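Long-range contacts in TRAP dicarboxylate transporter, DctP subunit (Chromohalobacter salexigens, PDB 4P1L), which binds D-glucuronate in the periplasm and probably delivers it to a tripartite ATP-independent (TRAP) transport system for uptake into the cell: residues Ser25-Asn30 against Ala81-Asn86; His32-Pro37 against Val61-Val66. All blocks are in the same frame, centred on the assembly; numbering follows the deposited sequence.

Contact 1: residues Ser25-Asn30 against Ala81-Asn86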
loop_
_atom_site.group_PDB
_atom_site.type_symbol
_atom_site.label_atom_id
_atom_site.label_comp_id
_atom_site.label_asym_id
_atom_site.label_seq_id
_atom_site.Cartn_x
_atom_site.Cartn_y
_atom_site.Cartn_z
ATOM N N SER A 25 23.493 -14.631 0.855
ATOM C CA SER A 25 23.046 -13.482 0.072
ATOM C C SER A 25 21.538 -13.454 -0.281
ATOM O O SER A 25 21.025 -14.346 -0.954
ATOM C CB SER A 25 23.843 -13.400 -1.223
ATOM O OG SER A 25 23.537 -12.196 -1.884
ATOM N N TRP A 26 20.849 -12.404 0.155
ATOM C CA TRP A 26 19.427 -12.211 -0.144
ATOM C C TRP A 26 19.254 -10.933 -0.955
ATOM O O TRP A 26 19.913 -9.934 -0.663
ATOM C CB TRP A 26 18.633 -12.035 1.152
ATOM C CG TRP A 26 18.102 -13.294 1.743
ATOM C CD1 TRP A 26 18.419 -14.570 1.399
ATOM C CD2 TRP A 26 17.124 -13.387 2.796
ATOM N NE1 TRP A 26 17.711 -15.464 2.185
ATOM C CE2 TRP A 26 16.908 -14.765 3.048
ATOM C CE3 TRP A 26 16.426 -12.440 3.557
ATOM C CZ2 TRP A 26 16.006 -15.220 4.023
ATOM C CZ3 TRP A 26 15.529 -12.895 4.526
ATOM C CH2 TRP A 26 15.328 -14.269 4.748
ATOM N N ARG A 27 18.371 -10.947 -1.950
ATOM C CA ARG A 27 17.992 -9.711 -2.637
ATOM C C ARG A 27 16.556 -9.340 -2.282
ATOM O O ARG A 27 15.654 -10.182 -2.291
ATOM C CB ARG A 27 18.063 -9.839 -4.157
ATOM C CG ARG A 27 19.323 -10.443 -4.675
ATOM C CD ARG A 27 18.969 -11.261 -5.884
ATOM N NE ARG A 27 19.108 -10.491 -7.103
ATOM C CZ ARG A 27 18.418 -10.711 -8.217
ATOM N NH1 ARG A 27 17.489 -11.662 -8.274
ATOM N NH2 ARG A 27 18.651 -9.954 -9.277
ATOM N N GLY A 28 16.375 -8.061 -2.004
ATOM C CA GLY A 28 15.080 -7.551 -1.611
ATOM C C GLY A 28 14.641 -6.400 -2.485
ATOM O O GLY A 28 15.458 -5.717 -3.127
ATOM N N TRP A 29 13.331 -6.169 -2.470
ATOM C CA TRP A 29 12.696 -5.252 -3.412
ATOM C C TRP A 29 11.946 -4.154 -2.674
ATOM O O TRP A 29 11.223 -4.410 -1.701
ATOM C CB TRP A 29 11.710 -6.045 -4.277
ATOM C CG TRP A 29 11.002 -5.271 -5.368
ATOM C CD1 TRP A 29 11.399 -5.148 -6.670
ATOM C CD2 TRP A 29 9.779 -4.547 -5.256
ATOM N NE1 TRP A 29 10.510 -4.382 -7.373
ATOM C CE2 TRP A 29 9.506 -3.991 -6.528
ATOM C CE3 TRP A 29 8.889 -4.288 -4.205
ATOM C CZ2 TRP A 29 8.385 -3.209 -6.777
ATOM C CZ3 TRP A 29 7.765 -3.502 -4.465
ATOM C CH2 TRP A 29 7.524 -2.989 -5.740
ATOM N N ASN A 30 12.127 -2.926 -3.140
ATOM C CA ASN A 30 11.343 -1.776 -2.694
ATOM C C ASN A 30 11.072 -0.907 -3.912
ATOM O O ASN A 30 11.977 -0.689 -4.712
ATOM C CB ASN A 30 12.155 -1.016 -1.643
ATOM C CG ASN A 30 11.500 0.232 -1.175
ATOM O OD1 ASN A 30 10.259 0.354 -1.158
ATOM N ND2 ASN A 30 12.322 1.156 -0.685
ATOM N N ALA A 81 12.937 -16.287 -6.795
ATOM C CA ALA A 81 13.964 -15.573 -7.556
ATOM C C ALA A 81 14.409 -14.313 -6.805
ATOM O O ALA A 81 15.585 -13.937 -6.852
ATOM C CB ALA A 81 13.457 -15.218 -8.939
ATOM N N LEU A 82 13.458 -13.654 -6.139
ATOM C CA LEU A 82 13.761 -12.624 -5.141
ATOM C C LEU A 82 13.501 -13.193 -3.759
ATOM O O LEU A 82 12.618 -14.038 -3.582
ATOM C CB LEU A 82 12.902 -11.378 -5.335
ATOM C CG LEU A 82 13.112 -10.597 -6.634
ATOM C CD1 LEU A 82 12.044 -9.504 -6.735
ATOM C CD2 LEU A 82 14.489 -9.983 -6.670
ATOM N N ASP A 83 14.266 -12.732 -2.776
ATOM C CA ASP A 83 14.202 -13.317 -1.438
ATOM C C ASP A 83 13.271 -12.609 -0.461
ATOM O O ASP A 83 12.603 -13.258 0.354
ATOM C CB ASP A 83 15.605 -13.379 -0.837
ATOM C CG ASP A 83 16.552 -14.206 -1.673
ATOM O OD1 ASP A 83 16.399 -15.453 -1.679
ATOM O OD2 ASP A 83 17.463 -13.604 -2.282
ATOM N N PHE A 84 13.229 -11.285 -0.516
ATOM C CA PHE A 84 12.323 -10.550 0.355
ATOM C C PHE A 84 11.829 -9.262 -0.313
ATOM O O PHE A 84 12.351 -8.849 -1.341
ATOM C CB PHE A 84 12.981 -10.284 1.721
ATOM C CG PHE A 84 14.118 -9.266 1.699
ATOM C CD1 PHE A 84 15.379 -9.609 1.241
ATOM C CD2 PHE A 84 13.925 -7.975 2.189
ATOM C CE1 PHE A 84 16.423 -8.696 1.242
ATOM C CE2 PHE A 84 14.960 -7.066 2.200
ATOM C CZ PHE A 84 16.217 -7.422 1.720
ATOM N N ALA A 85 10.808 -8.635 0.265
ATOM C CA ALA A 85 10.243 -7.463 -0.343
ATOM C C ALA A 85 9.248 -6.775 0.593
ATOM O O ALA A 85 8.697 -7.388 1.520
ATOM C CB ALA A 85 9.573 -7.833 -1.633
ATOM N N ASN A 86 9.047 -5.498 0.310
ATOM C CA ASN A 86 7.977 -4.674 0.861
ATOM C C ASN A 86 6.953 -4.516 -0.255
ATOM O O ASN A 86 7.209 -3.864 -1.263
ATOM C CB ASN A 86 8.594 -3.345 1.330
ATOM C CG ASN A 86 7.592 -2.225 1.553
ATOM O OD1 ASN A 86 7.928 -1.071 1.342
ATOM N ND2 ASN A 86 6.368 -2.549 1.983
HETATM O O HOH W 1 19.535 -14.959 -3.649
HETATM O O HOH W 2 7.995 -1.234 -1.845
#

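Contact 2: residues His32-Pro37 against Val61-Val66. With BDP (beta-D-glucopyranuronic acid), chain C.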
loop_
_atom_site.group_PDB
_atom_site.type_symbol
_atom_site.label_atom_id
_atom_site.label_comp_id
_atom_site.label_asym_id
_atom_site.label_seq_id
_atom_site.Cartn_x
_atom_site.Cartn_y
_atom_site.Cartn_z
ATOM N N HIS A 32 10.113 2.270 -3.704
ATOM C CA HIS A 32 10.363 3.678 -3.340
ATOM C C HIS A 32 11.868 3.988 -3.325
ATOM O O HIS A 32 12.702 3.079 -3.377
ATOM C CB HIS A 32 9.778 3.991 -1.958
ATOM C CG HIS A 32 8.285 3.817 -1.878
ATOM N ND1 HIS A 32 7.405 4.739 -2.399
ATOM C CD2 HIS A 32 7.523 2.827 -1.343
ATOM C CE1 HIS A 32 6.161 4.323 -2.202
ATOM N NE2 HIS A 32 6.209 3.167 -1.561
ATOM N N PRO A 33 12.214 5.282 -3.264
ATOM C CA PRO A 33 13.636 5.632 -3.093
ATOM C C PRO A 33 14.177 5.151 -1.740
ATOM O O PRO A 33 13.386 4.940 -0.806
ATOM C CB PRO A 33 13.630 7.159 -3.151
ATOM C CG PRO A 33 12.334 7.531 -3.831
ATOM C CD PRO A 33 11.355 6.469 -3.449
ATOM N N PRO A 34 15.508 5.005 -1.617
ATOM C CA PRO A 34 16.119 4.581 -0.363
ATOM C C PRO A 34 15.721 5.481 0.813
ATOM O O PRO A 34 15.617 4.961 1.901
ATOM C CB PRO A 34 17.639 4.693 -0.628
ATOM C CG PRO A 34 17.792 4.773 -2.116
ATOM C CD PRO A 34 16.490 5.236 -2.694
ATOM N N SER A 35 15.518 6.784 0.596
ATOM C CA SER A 35 15.257 7.701 1.703
ATOM C C SER A 35 13.778 7.781 2.121
ATOM O O SER A 35 13.423 8.452 3.096
ATOM C CB SER A 35 15.761 9.099 1.344
ATOM O OG SER A 35 14.957 9.626 0.299
ATOM N N TYR A 36 12.911 7.110 1.382
ATOM C CA TYR A 36 11.509 7.028 1.753
ATOM C C TYR A 36 11.405 6.257 3.080
ATOM O O TYR A 36 12.239 5.423 3.353
ATOM C CB TYR A 36 10.806 6.273 0.643
ATOM C CG TYR A 36 9.302 6.373 0.620
ATOM C CD1 TYR A 36 8.686 7.496 0.109
ATOM C CD2 TYR A 36 8.514 5.310 1.035
ATOM C CE1 TYR A 36 7.299 7.585 0.039
ATOM C CE2 TYR A 36 7.099 5.367 0.966
ATOM C CZ TYR A 36 6.515 6.520 0.454
ATOM O OH TYR A 36 5.151 6.649 0.363
ATOM N N PRO A 37 10.371 6.519 3.897
ATOM C CA PRO A 37 10.304 5.785 5.165
ATOM C C PRO A 37 10.460 4.275 5.011
ATOM O O PRO A 37 11.196 3.670 5.799
ATOM C CB PRO A 37 8.919 6.141 5.686
ATOM C CG PRO A 37 8.727 7.548 5.188
ATOM C CD PRO A 37 9.332 7.560 3.818
ATOM N N VAL A 61 19.084 -4.529 -0.251
ATOM C CA VAL A 61 17.826 -3.953 -0.744
ATOM C C VAL A 61 18.054 -3.231 -2.065
ATOM O O VAL A 61 18.967 -2.418 -2.189
ATOM C CB VAL A 61 17.181 -2.972 0.267
ATOM C CG1 VAL A 61 15.820 -2.501 -0.256
ATOM C CG2 VAL A 61 17.058 -3.634 1.628
ATOM N N TYR A 62 17.244 -3.573 -3.055
ATOM C CA TYR A 62 17.222 -2.855 -4.319
ATOM C C TYR A 62 16.013 -1.918 -4.322
ATOM O O TYR A 62 14.881 -2.355 -4.446
ATOM C CB TYR A 62 17.163 -3.822 -5.493
ATOM C CG TYR A 62 18.481 -4.557 -5.713
ATOM C CD1 TYR A 62 18.850 -5.638 -4.923
ATOM C CD2 TYR A 62 19.361 -4.144 -6.713
ATOM C CE1 TYR A 62 20.084 -6.305 -5.152
ATOM C CE2 TYR A 62 20.557 -4.791 -6.939
ATOM C CZ TYR A 62 20.918 -5.869 -6.165
ATOM O OH TYR A 62 22.131 -6.487 -6.406
ATOM N N HIS A 63 16.275 -0.629 -4.196
ATOM C CA HIS A 63 15.232 0.371 -4.196
ATOM C C HIS A 63 14.864 0.819 -5.614
ATOM O O HIS A 63 15.453 0.351 -6.596
ATOM C CB HIS A 63 15.703 1.584 -3.398
ATOM C CG HIS A 63 16.166 1.255 -2.029
ATOM N ND1 HIS A 63 15.306 1.245 -0.955
ATOM C CD2 HIS A 63 17.382 0.930 -1.542
ATOM C CE1 HIS A 63 15.966 0.910 0.136
ATOM N NE2 HIS A 63 17.237 0.736 -0.191
ATOM N N ASN A 64 13.881 1.717 -5.692
ATOM C CA ASN A 64 13.456 2.317 -6.952
ATOM C C ASN A 64 12.921 1.319 -7.987
ATOM O O ASN A 64 12.922 1.611 -9.187
ATOM C CB ASN A 64 14.620 3.094 -7.589
ATOM C CG ASN A 64 15.078 4.280 -6.755
ATOM O OD1 ASN A 64 16.281 4.429 -6.449
ATOM N ND2 ASN A 64 14.136 5.136 -6.389
ATOM N N ALA A 65 12.442 0.166 -7.533
ATOM C CA ALA A 65 11.943 -0.854 -8.438
ATOM C C ALA A 65 12.976 -1.241 -9.501
ATOM O O ALA A 65 12.612 -1.716 -10.570
ATOM C CB ALA A 65 10.637 -0.383 -9.104
ATOM N N VAL A 66 14.254 -1.034 -9.199
ATOM C CA VAL A 66 15.352 -1.459 -10.069
ATOM C C VAL A 66 15.166 -2.897 -10.579
ATOM O O VAL A 66 15.511 -3.214 -11.714
ATOM C CB VAL A 66 16.683 -1.370 -9.309
ATOM C CG1 VAL A 66 17.780 -2.127 -10.041
ATOM C CG2 VAL A 66 17.083 0.094 -9.125
HETATM C C1 BDP C . 2.253 3.715 -2.694
HETATM C C2 BDP C . 2.694 2.317 -2.288
HETATM C C3 BDP C . 3.505 1.726 -3.377
HETATM C C4 BDP C . 2.652 1.689 -4.605
HETATM C C5 BDP C . 2.161 3.112 -4.981
HETATM C C6 BDP C . 1.247 3.123 -6.205
HETATM O O2 BDP C . 3.485 2.470 -1.120
HETATM O O3 BDP C . 3.780 0.284 -2.974
HETATM O O4 BDP C . 3.385 1.126 -5.707
HETATM O O5 BDP C . 1.472 3.657 -3.899
HETATM O O6A BDP C . 0.318 3.994 -6.213
HETATM O O1 BDP C . 1.454 4.258 -1.701
HETATM O O6B BDP C . 1.485 2.358 -7.162
#

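Contact 1: residues Ser25-Asn30 against Ala81-Asn86
R27 and D83 begin a parallel strand pairing with a side chain standing in for a backbone acceptor: R27 N donates to D83 OD2 over 2.8 Å (N-H...O 162°), using the carboxylate's anti lone pair, while D83 OD1 bonds S242 OG. In return R27 O takes two donors, D83 N in its carbonyl plane and F84 N, at 3.2 Å, tilted from it. Further along, W29 N reaches F84 O only weakly, whereas N86 N meets W29 O almost straight, at 3.2 Å. The strand axes diverge by only 17°, which fits the bridges G28-F84 and W29-A85. R27 NH1 adds a longer bond to A81 O, which lies in the guanidinium plane.

Aromatic rings account for much of the side-chain packing. F84 CG sits between its own backbone N and carbonyl carbon (chi1 70°), which carries the ring back over the neighbouring strand; G28 CA then lies over its centre, 3.4 Å from the F84 ring centroid, a closeness that glycine's lack of a side chain allows. D83 CB packs over the five-membered ring of W26, 3.8 Å from that centroid. On the sheet face of W29 and A85, their CB atoms touch at 3.8 Å, and N86 O meets the W29 ring edge in plane.

Water 2 links N30 OD1 to N86 O, N86 OD1 bonds N38 ND2, and N86 ND2 bonds E234 OE1 of the glucuronate site. Strand 26-29 is flanked by 84-88 and 59-62 in the five-stranded sheet, with W29 against helix 70-78 and F84 against F45 of helix 37-52.

Contact 2: residues His32-Pro37 against Val61-Val66
P34 lies on the imidazole of H63, and this is the close-packed part of the contact. P34 CA stands 3.6 Å from the H63 ring centroid and 16° off the ring normal, a CH-pi contact over the face, while P34 CB and CG extend across the CG-CD2 side. The opposite face of the same ring is covered by V61 CG1, so the imidazole is sandwiched. Its two nitrogens fix the rotation: ND1 is paired with N30 ND2, NE2 with E43 of helix 37-52. Without the imidazole, as with an alanine here, P34 and V61 would probably face a gap, and E43 and N30 would each lose this partner.

Just beside it, N64 N donates to H32 O over 2.9 Å (N-H...O 162°), although the donor sits above the carbonyl plane and so misses the lone pairs. Two turns meet here: a type I turn from P33 to Y36, closed by Y36 N to P33 O at 3.1 Å, leads into helix 37-52 with Y36 as N-cap residue, and a type I' turn from H63 to V66 follows strand 59-62. H32, just before the first turn, belongs to the sugar site. With CG anti to the carbonyl carbon (chi1 -62°) on a CB that points away from 61-66, its imidazole is directed to the sugar, where H32 NE2 donates to O2 of beta-D-glucopyranuronic acid at 2.8 Å. The Y36 ring lies against one imidazole face, with Y36 CE2 over the centre of the H32 ring.

Toward solvent the fit is looser. The exposed N64 crosses P33 at about a right angle, and its amide makes no hydrogen bond to 32-37: ND2 merely rests 3.4 Å from P33 CA, and N64 OD1 comes no nearer to P34 than 3.8 Å, at CD.

Both contacts use the same five-stranded sheet: contact 1 pairs strands 26-29 and 84-88, and contact 2 lies just past the ends of 26-29 and its other neighbour, 59-62. They join where G28 O and Y62 N approach to 2.8 Å and N30 O and A65 N to 3.0 Å, both probable hydrogen bonds. Contact 1 is mostly buried, with 622 Å² between its segments and a ladder of backbone bonds; contact 2 is only partly buried, P34 and N64 being exposed, with 223 Å², one cross-segment hydrogen bond and proline-imidazole packing between turns. Only contact 2 holds a residue bonded to the sugar, H32; contact 1 approaches the site through N86 and W29.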